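Local coordinates for adhesion G-protein coupled receptor G6 (Danio rerio, PDB 6V55) that probably acts as a cell-surface adhesion receptor linked to myelination, with a calcium-binding extracellular region that precedes a G-protein-coupling membrane domain, at residues A[51-56]-A[96-101]; A[23-28]-A[59-64]; A[459-462]-A[468-471]; A[14-19]-A[91-96]. All coordinates share one frame; numbering follows the deposited sequence.

Contact 1 of 4, residues A[51-56]-A[96-101]; sequences ELEEAQ and NSDFSV. With CA (calcium ion), chain C; NAG (2-acetamido-2-deoxy-beta-D-glucopyranose), chain N.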
# COMPACT_ATOMS: atom_id res chain seq x y z
N GLU A 51 -3.37 -10.52 2.39
CA GLU A 51 -4.54 -10.95 1.65
C GLU A 51 -5.36 -9.73 1.24
O GLU A 51 -5.89 -9.03 2.11
CB GLU A 51 -5.40 -11.92 2.46
CG GLU A 51 -6.67 -12.38 1.73
CD GLU A 51 -7.69 -13.09 2.64
OE1 GLU A 51 -7.79 -12.77 3.87
OE2 GLU A 51 -8.41 -13.98 2.12
N LEU A 52 -5.45 -9.48 -0.06
CA LEU A 52 -6.28 -8.40 -0.59
C LEU A 52 -7.36 -8.98 -1.48
O LEU A 52 -7.32 -10.15 -1.87
CB LEU A 52 -5.43 -7.40 -1.38
CG LEU A 52 -5.13 -6.07 -0.69
CD1 LEU A 52 -4.28 -6.32 0.53
CD2 LEU A 52 -4.41 -5.17 -1.64
N GLU A 53 -8.35 -8.14 -1.78
CA GLU A 53 -9.39 -8.48 -2.75
C GLU A 53 -8.75 -8.66 -4.12
O GLU A 53 -8.02 -7.78 -4.59
CB GLU A 53 -10.44 -7.38 -2.78
CG GLU A 53 -11.42 -7.52 -3.90
CD GLU A 53 -12.44 -6.37 -3.96
OE1 GLU A 53 -12.19 -5.28 -3.41
OE2 GLU A 53 -13.50 -6.57 -4.59
N GLU A 54 -8.96 -9.80 -4.75
CA GLU A 54 -8.31 -10.04 -6.03
C GLU A 54 -9.10 -9.41 -7.18
O GLU A 54 -10.33 -9.32 -7.13
CB GLU A 54 -8.09 -11.53 -6.27
CG GLU A 54 -6.87 -11.81 -7.20
CD GLU A 54 -6.67 -13.27 -7.54
OE1 GLU A 54 -5.59 -13.62 -8.08
OE2 GLU A 54 -7.59 -14.07 -7.25
N ALA A 55 -8.37 -8.94 -8.20
CA ALA A 55 -8.95 -8.41 -9.42
C ALA A 55 -7.92 -8.49 -10.54
O ALA A 55 -6.71 -8.48 -10.30
CB ALA A 55 -9.40 -6.96 -9.27
N GLN A 56 -8.43 -8.57 -11.77
CA GLN A 56 -7.59 -8.53 -12.97
C GLN A 56 -6.98 -7.14 -13.11
O GLN A 56 -7.71 -6.14 -13.18
CB GLN A 56 -8.41 -8.88 -14.21
CG GLN A 56 -8.53 -10.37 -14.49
CD GLN A 56 -7.22 -10.99 -14.94
OE1 GLN A 56 -6.61 -10.56 -15.92
NE2 GLN A 56 -6.76 -12.01 -14.20
N ASN A 96 -4.56 1.12 -1.38
CA ASN A 96 -5.85 1.71 -1.72
C ASN A 96 -6.91 0.62 -1.79
O ASN A 96 -6.69 -0.42 -2.43
CB ASN A 96 -5.76 2.46 -3.05
CG ASN A 96 -4.84 3.63 -2.97
OD1 ASN A 96 -5.14 4.64 -2.32
ND2 ASN A 96 -3.69 3.53 -3.63
N SER A 97 -8.03 0.83 -1.12
CA SER A 97 -9.15 -0.09 -1.19
C SER A 97 -10.30 0.66 -1.82
O SER A 97 -10.36 1.89 -1.74
CB SER A 97 -9.57 -0.61 0.19
OG SER A 97 -9.77 0.50 1.07
N ASP A 98 -11.24 -0.06 -2.44
CA ASP A 98 -12.35 0.67 -3.02
C ASP A 98 -13.51 0.63 -2.03
O ASP A 98 -13.29 0.46 -0.83
CB ASP A 98 -12.69 0.16 -4.43
CG ASP A 98 -13.02 -1.34 -4.50
OD1 ASP A 98 -13.07 -1.86 -5.64
OD2 ASP A 98 -13.27 -2.03 -3.50
N PHE A 99 -14.75 0.75 -2.52
CA PHE A 99 -15.95 0.94 -1.70
C PHE A 99 -16.56 -0.34 -1.15
O PHE A 99 -17.44 -0.25 -0.30
CB PHE A 99 -17.05 1.68 -2.50
CG PHE A 99 -17.28 1.14 -3.89
CD1 PHE A 99 -18.19 0.10 -4.11
CD2 PHE A 99 -16.60 1.67 -4.99
CE1 PHE A 99 -18.40 -0.42 -5.39
CE2 PHE A 99 -16.81 1.15 -6.26
CZ PHE A 99 -17.72 0.10 -6.46
N SER A 100 -16.14 -1.53 -1.62
CA SER A 100 -16.82 -2.75 -1.19
C SER A 100 -15.86 -3.93 -1.29
O SER A 100 -14.87 -3.86 -2.01
CB SER A 100 -18.05 -3.03 -2.05
OG SER A 100 -17.61 -3.55 -3.29
N VAL A 101 -16.21 -5.03 -0.59
CA VAL A 101 -15.45 -6.28 -0.46
C VAL A 101 -14.08 -6.06 0.17
O VAL A 101 -13.13 -5.64 -0.50
CB VAL A 101 -15.29 -7.04 -1.80
CG1 VAL A 101 -14.67 -8.40 -1.59
CG2 VAL A 101 -16.63 -7.16 -2.53
CA CA C . -12.45 -3.55 -1.70
C1 NAG N . -12.58 -4.66 -16.64
C2 NAG N . -13.02 -5.54 -17.83
C3 NAG N . -12.19 -6.84 -17.89
C4 NAG N . -10.68 -6.57 -17.83
C5 NAG N . -10.31 -5.63 -16.67
C6 NAG N . -8.87 -5.19 -16.73
C7 NAG N . -15.39 -5.09 -18.33
C8 NAG N . -16.80 -5.57 -18.16
N2 NAG N . -14.44 -5.85 -17.76
O3 NAG N . -12.49 -7.52 -19.10
O4 NAG N . -9.97 -7.79 -17.69
O5 NAG N . -11.12 -4.44 -16.70
O6 NAG N . -8.56 -4.16 -15.80
O7 NAG N . -15.12 -4.05 -18.93
O HOH W 1 -12.67 -1.84 0.20
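Glu53 meets Asp98, Ser100 and Val101 around a shared calcium ion, and no direct hydrogen bond crosses between the two loops. Glu53 OE1 lies 2.5 Å from the metal, as does Asp98 OD2, and the carbonyl oxygens of Ser100 and Val101 complete this part of the shell. Crowded oxygens result: Glu53 OE1 and Val101 O stand 3.1 Å apart, a closeness the cation between them makes tolerable. With CG anti to the backbone N (chi1 170°) and the chain extended beyond it, Glu53 reaches straight across to the ion. Its second oxygen, OE2, packs against Val101, 3.3 Å from CB, the two side chains crossing at about a right angle. Lys477 forms salt bridges with this OE2 and with Asp98 OD1, so the negative charge of both carboxylates is probably shared between calcium and lysine. Water 1, 2.6 Å from the metal, also donates to Asp98 O. Away from the metal the two segments part, and at exposed Gln56, on the solvent side, the backbone O accepts a weak hydrogen bond, 3.4 Å long, from O6 of an N-acetylglucosamine belonging to a glycan on the protein itself. The site is that of a calcium-binding CUB domain, completed by Asp61. Segment 51-56 leaves strand 41-51 on the way to strand 62-66, while 96-101 links strand 90-96 of one sheet to strand 105-114 of the other.

Contact 2 of 4, residues A[23-28]-A[59-64]; sequences NDYPPS and IYDRVV. With CA (calcium ion), chain C.
Asp61 and Tyr25 meet through a carboxylate that also grips the calcium ion. Starting at its root, Asp61 CB faces the phenol oxygen, 3.7 Å from Tyr25 OH. The next atom, CG, is anti to the carbonyl carbon (chi1 -51°), which turns the carboxylate toward both tyrosine and metal; it stands 3.0 Å from calcium, the short distance expected when both oxygens of one group bind the same ion. OD1 is the nearer of the two, at 2.5 Å, and OD2 follows at 2.7 Å. Such a tyrosine behind a calcium-bound aspartate recurs in calcium-binding CUB domains, where the phenol, in the second shell, probably orients the first-shell ligand. Here Tyr25 OH donates to Asp61 OD2; the modelled separation of 2.4 Å is unusually short, and its exact value is doubtful. OD2 lies at the edge of the tyrosine ring, near its plane, and is 3.2 Å from Tyr25 CE1, while ring and carboxylate planes stand 72° apart. Phe95 packs edge-to-face with Tyr25 and probably limits its rotation. Glu53, Asp98, Ser100 and Val101 supply the other protein ligands of the calcium.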
# COMPACT_ATOMS: atom_id res chain seq x y z
N ASN A 23 -8.15 -7.89 11.66
CA ASN A 23 -9.50 -7.86 11.10
C ASN A 23 -9.43 -7.19 9.73
O ASN A 23 -8.35 -6.80 9.26
CB ASN A 23 -10.47 -7.13 12.03
CG ASN A 23 -10.34 -7.56 13.49
OD1 ASN A 23 -9.98 -6.74 14.35
ND2 ASN A 23 -10.64 -8.83 13.77
N ASP A 24 -10.57 -7.03 9.08
CA ASP A 24 -10.56 -6.50 7.72
C ASP A 24 -10.30 -5.00 7.72
O ASP A 24 -10.69 -4.27 8.64
CB ASP A 24 -11.87 -6.77 6.99
CG ASP A 24 -12.19 -8.25 6.82
OD1 ASP A 24 -13.36 -8.49 6.45
OD2 ASP A 24 -11.32 -9.14 7.02
N TYR A 25 -9.63 -4.54 6.66
CA TYR A 25 -9.41 -3.12 6.46
C TYR A 25 -10.73 -2.42 6.15
O TYR A 25 -11.71 -3.07 5.77
CB TYR A 25 -8.38 -2.90 5.34
CG TYR A 25 -8.52 -3.68 4.05
CD1 TYR A 25 -9.44 -3.31 3.08
CD2 TYR A 25 -7.65 -4.72 3.77
CE1 TYR A 25 -9.54 -4.01 1.88
CE2 TYR A 25 -7.73 -5.42 2.58
CZ TYR A 25 -8.67 -5.05 1.64
OH TYR A 25 -8.76 -5.74 0.44
N PRO A 26 -10.83 -1.11 6.39
CA PRO A 26 -12.05 -0.41 6.01
C PRO A 26 -12.05 -0.18 4.51
O PRO A 26 -11.00 -0.31 3.86
CB PRO A 26 -11.97 0.90 6.81
CG PRO A 26 -10.94 0.62 7.90
CD PRO A 26 -9.97 -0.26 7.23
N PRO A 27 -13.20 0.12 3.90
CA PRO A 27 -13.19 0.56 2.50
C PRO A 27 -12.57 1.94 2.35
O PRO A 27 -12.36 2.67 3.33
CB PRO A 27 -14.67 0.59 2.12
CG PRO A 27 -15.42 0.00 3.22
CD PRO A 27 -14.57 0.04 4.43
N SER A 28 -12.27 2.29 1.08
CA SER A 28 -11.88 3.63 0.63
C SER A 28 -10.64 4.18 1.33
O SER A 28 -10.53 5.38 1.61
CB SER A 28 -13.04 4.59 0.74
OG SER A 28 -14.21 3.90 0.37
N ILE A 59 -7.40 -3.91 -9.98
CA ILE A 59 -8.13 -2.65 -10.12
C ILE A 59 -9.16 -2.43 -9.03
O ILE A 59 -9.85 -1.39 -9.06
CB ILE A 59 -8.83 -2.54 -11.49
CG1 ILE A 59 -9.98 -3.54 -11.60
CG2 ILE A 59 -7.86 -2.76 -12.64
CD1 ILE A 59 -11.05 -3.09 -12.58
N TYR A 60 -9.28 -3.33 -8.05
CA TYR A 60 -10.21 -3.14 -6.94
C TYR A 60 -9.44 -2.65 -5.72
O TYR A 60 -9.47 -1.45 -5.42
CB TYR A 60 -10.98 -4.43 -6.63
CG TYR A 60 -12.01 -4.83 -7.68
CD1 TYR A 60 -12.42 -3.95 -8.66
CD2 TYR A 60 -12.57 -6.11 -7.67
CE1 TYR A 60 -13.34 -4.33 -9.63
CE2 TYR A 60 -13.49 -6.50 -8.63
CZ TYR A 60 -13.88 -5.60 -9.59
OH TYR A 60 -14.81 -5.96 -10.54
N ASP A 61 -8.75 -3.53 -4.99
CA ASP A 61 -7.82 -3.11 -3.95
C ASP A 61 -6.42 -3.46 -4.40
O ASP A 61 -6.19 -4.56 -4.89
CB ASP A 61 -8.07 -3.81 -2.61
CG ASP A 61 -9.52 -3.72 -2.15
OD1 ASP A 61 -10.25 -2.87 -2.69
OD2 ASP A 61 -9.92 -4.51 -1.26
N ARG A 62 -5.47 -2.55 -4.21
CA ARG A 62 -4.09 -2.84 -4.61
C ARG A 62 -3.12 -2.28 -3.58
O ARG A 62 -3.41 -1.30 -2.89
CB ARG A 62 -3.76 -2.28 -6.01
CG ARG A 62 -3.83 -0.78 -6.13
CD ARG A 62 -3.23 -0.29 -7.46
NE ARG A 62 -3.94 -0.81 -8.63
CZ ARG A 62 -3.91 -0.27 -9.85
NH1 ARG A 62 -3.20 0.84 -10.10
NH2 ARG A 62 -4.61 -0.84 -10.82
N VAL A 63 -1.96 -2.93 -3.47
CA VAL A 63 -0.80 -2.40 -2.77
C VAL A 63 0.25 -2.12 -3.84
O VAL A 63 0.54 -3.01 -4.65
CB VAL A 63 -0.26 -3.39 -1.72
CG1 VAL A 63 1.12 -2.97 -1.21
CG2 VAL A 63 -1.21 -3.46 -0.58
N VAL A 64 0.81 -0.90 -3.85
CA VAL A 64 1.92 -0.52 -4.73
C VAL A 64 3.19 -0.43 -3.89
O VAL A 64 3.20 0.25 -2.86
CB VAL A 64 1.63 0.81 -5.44
CG1 VAL A 64 2.82 1.25 -6.27
CG2 VAL A 64 0.38 0.70 -6.32
CA CA C . -12.45 -3.55 -1.70
O HOH W 1 -12.67 -1.84 0.20

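Contact 3 of 4, residues A[459-462]-A[468-471]; sequences RWPE and TQYV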
# COMPACT_ATOMS: atom_id res chain seq x y z
N ARG A 459 -12.38 6.48 -7.98
CA ARG A 459 -11.08 6.96 -7.55
C ARG A 459 -10.02 6.52 -8.55
O ARG A 459 -9.68 5.34 -8.64
CB ARG A 459 -10.77 6.46 -6.14
CG ARG A 459 -11.56 7.15 -5.09
CD ARG A 459 -10.83 7.10 -3.77
NE ARG A 459 -11.70 7.52 -2.68
CZ ARG A 459 -11.42 7.34 -1.39
NH1 ARG A 459 -10.29 6.75 -1.03
NH2 ARG A 459 -12.28 7.76 -0.46
N TRP A 460 -9.50 7.46 -9.29
CA TRP A 460 -8.60 7.10 -10.37
C TRP A 460 -7.17 7.24 -9.87
O TRP A 460 -6.85 8.28 -9.28
CB TRP A 460 -8.82 8.00 -11.57
CG TRP A 460 -10.24 8.06 -12.01
CD1 TRP A 460 -11.19 8.98 -11.64
CD2 TRP A 460 -10.89 7.15 -12.89
NE1 TRP A 460 -12.40 8.68 -12.23
CE2 TRP A 460 -12.24 7.57 -13.01
CE3 TRP A 460 -10.47 6.00 -13.58
CZ2 TRP A 460 -13.17 6.90 -13.80
CZ3 TRP A 460 -11.40 5.33 -14.38
CH2 TRP A 460 -12.73 5.79 -14.48
N PRO A 461 -6.31 6.24 -10.04
CA PRO A 461 -4.92 6.36 -9.56
C PRO A 461 -4.07 7.21 -10.50
O PRO A 461 -4.49 7.59 -11.59
CB PRO A 461 -4.43 4.91 -9.51
CG PRO A 461 -5.30 4.18 -10.50
CD PRO A 461 -6.62 4.89 -10.55
N GLU A 462 -2.85 7.52 -10.03
CA GLU A 462 -1.88 8.32 -10.78
C GLU A 462 -1.47 7.59 -12.05
O GLU A 462 -1.33 6.36 -12.04
CB GLU A 462 -0.64 8.59 -9.93
CG GLU A 462 0.31 9.68 -10.43
CD GLU A 462 1.63 9.68 -9.67
OE1 GLU A 462 1.64 9.22 -8.51
OE2 GLU A 462 2.66 10.11 -10.23
N THR A 468 -4.80 4.42 -19.98
CA THR A 468 -6.20 4.36 -19.56
C THR A 468 -6.31 3.45 -18.34
O THR A 468 -5.79 2.33 -18.35
CB THR A 468 -7.07 3.85 -20.71
OG1 THR A 468 -7.09 4.84 -21.75
CG2 THR A 468 -8.52 3.60 -20.26
N GLN A 469 -6.97 3.94 -17.29
CA GLN A 469 -7.20 3.18 -16.07
C GLN A 469 -8.64 2.74 -15.95
O GLN A 469 -9.55 3.44 -16.39
CB GLN A 469 -6.85 4.02 -14.84
CG GLN A 469 -5.43 4.40 -14.82
CD GLN A 469 -4.61 3.50 -13.94
OE1 GLN A 469 -5.05 2.41 -13.53
NE2 GLN A 469 -3.38 3.94 -13.65
N TYR A 470 -8.86 1.61 -15.28
CA TYR A 470 -10.19 1.03 -15.11
C TYR A 470 -10.48 0.93 -13.63
O TYR A 470 -9.61 0.51 -12.85
CB TYR A 470 -10.29 -0.34 -15.77
CG TYR A 470 -10.09 -0.28 -17.26
CD1 TYR A 470 -8.82 -0.39 -17.82
CD2 TYR A 470 -11.18 -0.10 -18.12
CE1 TYR A 470 -8.62 -0.31 -19.17
CE2 TYR A 470 -10.99 -0.03 -19.49
CZ TYR A 470 -9.71 -0.14 -20.00
OH TYR A 470 -9.49 -0.08 -21.36
N VAL A 471 -11.67 1.35 -13.22
CA VAL A 471 -12.14 1.23 -11.84
C VAL A 471 -13.50 0.52 -11.88
O VAL A 471 -14.13 0.43 -12.94
CB VAL A 471 -12.23 2.61 -11.15
CG1 VAL A 471 -10.87 3.31 -11.08
CG2 VAL A 471 -13.26 3.44 -11.81
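Two small antiparallel sheets meet here, in a disulfide-containing module consistent with the hormone receptor (HormR) domain of adhesion receptors. Strand 459-460 pairs with 452-453, strand 468-472 with 480-488; side chains pack between them, and no hydrogen bond passes directly from one segment to the other. Trp460 and Val471 make the central contact: the valine methyl CG2 sits over one face of the indole, 3.8 Å from the centroid of the six-membered ring and 22° off its normal, in a CH-pi contact shifted toward the rim. Having CG anti to its carbonyl carbon (chi1 -52°), the tryptophan brings its benzo ring up to strand 468-472. Its edge meets the backbone there, CZ3 lying 3.3 Å from Gln469 O near the ring plane. The indole nitrogen is held elsewhere, by a hydrogen bond from NE1 to Phe454 O. Replacing the indole by the methyl of an alanine would probably deprive Val471 CG2 of its aromatic face and leave Phe454 O without this donor. Beside the indole, Pro461 CG packs on the amide of Gln469, 3.5 Å from OE1. The same amide is fixed through NE2, which hydrogen-bonds to Ser463 OG and Gly336 O. Arg459 contributes its backbone: its carbonyl O lies 3.4 Å from Val471 CG1, the methyl that also touches Trp460 CE3 at 3.7 Å.

Contact 4 of 4, residues A[14-19]-A[91-96]; sequences GSFTSP and MEVFFN. With NAG (2-acetamido-2-deoxy-beta-D-glucopyranose), chain E.
This is a face-to-face packing contact between the two sheets of the CUB beta-sandwich, within its buried core. Segment 14-19 holds the end of edge strand 13-17, next to strand 105-114 in the four-stranded sheet, and the turn out of it, while 91-96 is an interior strand of the five-stranded sheet, between 30-36 and 62-66. The backbones stay well apart, with 10.4 Å between the CA atoms of Phe16 and Val93, so side chains span the interval. Phe16 has CG between its backbone N and carbonyl carbon (chi1 62°), which carries the ring inward until CZ lies 4.1 Å from Val93 CG2, the methyl meeting the ring edge near its plane. Trp33 stacks on the same phenylalanine. Nearer the calcium end, Ser18 CB comes 4.4 Å from Phe95 CE2, approaching the ring obliquely, while Ser18 OG is bound to Phe106 N. Phe106 also meets Phe95 edge-to-face. Thr17 OG1 donates to Ser18 O at 2.9 Å, from 39° out of the carbonyl plane, where strand 13-17 ends. Phe94 turns to the outer side of its sheet, its CE1 3.6 Å from the acetyl methyl C8 of an N-acetylglucosamine attached to the protein, probably at Asn32. A serine in place of Phe94 would probably leave that acetyl group without its aromatic support and freer to turn. Between the segments themselves no hydrogen bond forms; dispersion and burial of apolar surface hold this pair together, while the hydroxyl of Ser18 is satisfied by the backbone of neighbouring strand 105-114.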
# COMPACT_ATOMS: atom_id res chain seq x y z
N GLY A 14 11.24 -2.03 12.15
CA GLY A 14 9.93 -1.89 12.74
C GLY A 14 8.89 -2.70 12.00
O GLY A 14 9.20 -3.61 11.23
N SER A 15 7.64 -2.32 12.24
CA SER A 15 6.50 -3.03 11.72
C SER A 15 5.39 -2.02 11.44
O SER A 15 5.28 -1.00 12.13
CB SER A 15 6.02 -4.08 12.71
OG SER A 15 5.44 -5.18 12.05
N PHE A 16 4.60 -2.30 10.41
CA PHE A 16 3.35 -1.59 10.20
C PHE A 16 2.36 -2.54 9.56
O PHE A 16 2.75 -3.48 8.86
CB PHE A 16 3.51 -0.32 9.37
CG PHE A 16 4.00 -0.53 7.97
CD1 PHE A 16 3.11 -0.59 6.91
CD2 PHE A 16 5.36 -0.56 7.71
CE1 PHE A 16 3.57 -0.75 5.62
CE2 PHE A 16 5.83 -0.72 6.41
CZ PHE A 16 4.94 -0.81 5.37
N THR A 17 1.08 -2.31 9.84
CA THR A 17 0.02 -3.12 9.27
C THR A 17 -0.96 -2.23 8.52
O THR A 17 -1.00 -1.01 8.71
CB THR A 17 -0.76 -3.91 10.33
OG1 THR A 17 -1.66 -3.04 11.01
CG2 THR A 17 0.14 -4.57 11.36
N SER A 18 -1.78 -2.88 7.68
CA SER A 18 -2.96 -2.24 7.11
C SER A 18 -3.94 -1.91 8.24
O SER A 18 -3.89 -2.57 9.29
CB SER A 18 -3.63 -3.19 6.11
OG SER A 18 -4.10 -4.36 6.77
N PRO A 19 -4.79 -0.88 8.08
CA PRO A 19 -5.69 -0.47 9.18
C PRO A 19 -6.66 -1.57 9.58
O PRO A 19 -7.12 -2.32 8.72
CB PRO A 19 -6.42 0.76 8.61
CG PRO A 19 -6.07 0.80 7.13
CD PRO A 19 -4.74 0.16 7.04
N MET A 91 11.99 3.64 0.56
CA MET A 91 10.99 2.69 0.07
C MET A 91 9.61 3.18 0.48
O MET A 91 9.37 3.45 1.66
CB MET A 91 11.23 1.29 0.62
CG MET A 91 10.16 0.30 0.21
SD MET A 91 10.70 -0.67 -1.20
CE MET A 91 11.63 -1.91 -0.33
N GLU A 92 8.68 3.27 -0.48
CA GLU A 92 7.32 3.74 -0.24
C GLU A 92 6.34 2.61 -0.53
O GLU A 92 6.42 1.97 -1.58
CB GLU A 92 7.02 4.96 -1.13
CG GLU A 92 8.08 6.05 -1.01
CD GLU A 92 7.69 7.37 -1.65
OE1 GLU A 92 6.85 7.39 -2.57
OE2 GLU A 92 8.24 8.41 -1.23
N VAL A 93 5.41 2.38 0.41
CA VAL A 93 4.37 1.35 0.30
C VAL A 93 3.01 2.04 0.33
O VAL A 93 2.65 2.66 1.33
CB VAL A 93 4.46 0.33 1.45
CG1 VAL A 93 3.29 -0.65 1.37
CG2 VAL A 93 5.76 -0.42 1.40
N PHE A 94 2.24 1.89 -0.74
CA PHE A 94 0.91 2.46 -0.82
C PHE A 94 -0.14 1.37 -0.69
O PHE A 94 0.14 0.20 -0.96
CB PHE A 94 0.69 3.19 -2.13
CG PHE A 94 1.62 4.32 -2.34
CD1 PHE A 94 1.34 5.56 -1.77
CD2 PHE A 94 2.79 4.15 -3.07
CE1 PHE A 94 2.21 6.60 -1.95
CE2 PHE A 94 3.65 5.19 -3.25
CZ PHE A 94 3.36 6.42 -2.69
N PHE A 95 -1.34 1.76 -0.27
CA PHE A 95 -2.46 0.83 -0.21
C PHE A 95 -3.73 1.62 -0.46
O PHE A 95 -3.95 2.67 0.15
CB PHE A 95 -2.51 0.12 1.15
CG PHE A 95 -3.80 -0.65 1.40
CD1 PHE A 95 -4.24 -1.64 0.52
CD2 PHE A 95 -4.55 -0.39 2.54
CE1 PHE A 95 -5.42 -2.36 0.78
CE2 PHE A 95 -5.73 -1.12 2.81
CZ PHE A 95 -6.16 -2.10 1.93
N ASN A 96 -4.56 1.12 -1.38
CA ASN A 96 -5.85 1.71 -1.72
C ASN A 96 -6.91 0.62 -1.79
O ASN A 96 -6.69 -0.42 -2.43
CB ASN A 96 -5.76 2.46 -3.05
CG ASN A 96 -4.84 3.63 -2.97
OD1 ASN A 96 -5.14 4.64 -2.32
ND2 ASN A 96 -3.69 3.53 -3.63
C1 NAG E . 4.22 9.90 0.22
C2 NAG E . 4.08 10.95 -0.91
C3 NAG E . 5.43 11.63 -1.18
C4 NAG E . 5.99 12.26 0.09
C5 NAG E . 6.12 11.20 1.18
C6 NAG E . 6.52 11.79 2.51
C7 NAG E . 2.25 10.20 -2.37
C8 NAG E . 1.89 9.68 -3.74
N2 NAG E . 3.55 10.38 -2.14
O3 NAG E . 5.29 12.63 -2.20
O4 NAG E . 7.26 12.86 -0.19
O5 NAG E . 4.86 10.53 1.39
O6 NAG E . 5.37 12.20 3.24
O7 NAG E . 1.40 10.44 -1.52

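Contacts 1 and 2 build one calcium site from different loops: their centres lie about 5 Å apart, both include water 1, and Asp98 N of contact 1 probably donates to Asp61 OD1 of contact 2, at 3.0 Å. Contact 4 extends this end of the CUB domain into the sandwich core through Phe95, whose CE1 is 3.8 Å from Leu52 CD2 of contact 1 and whose CZ is 3.5 Å from Tyr25 CD2 of contact 2. Contact 3 belongs to a module much later in the chain, yet Arg459 NH1 reaches Ser28 O of contact 2 in a weak hydrogen bond. The Arg459 side chain stays about 11 Å from the calcium, so contact 3 supplies no ligand.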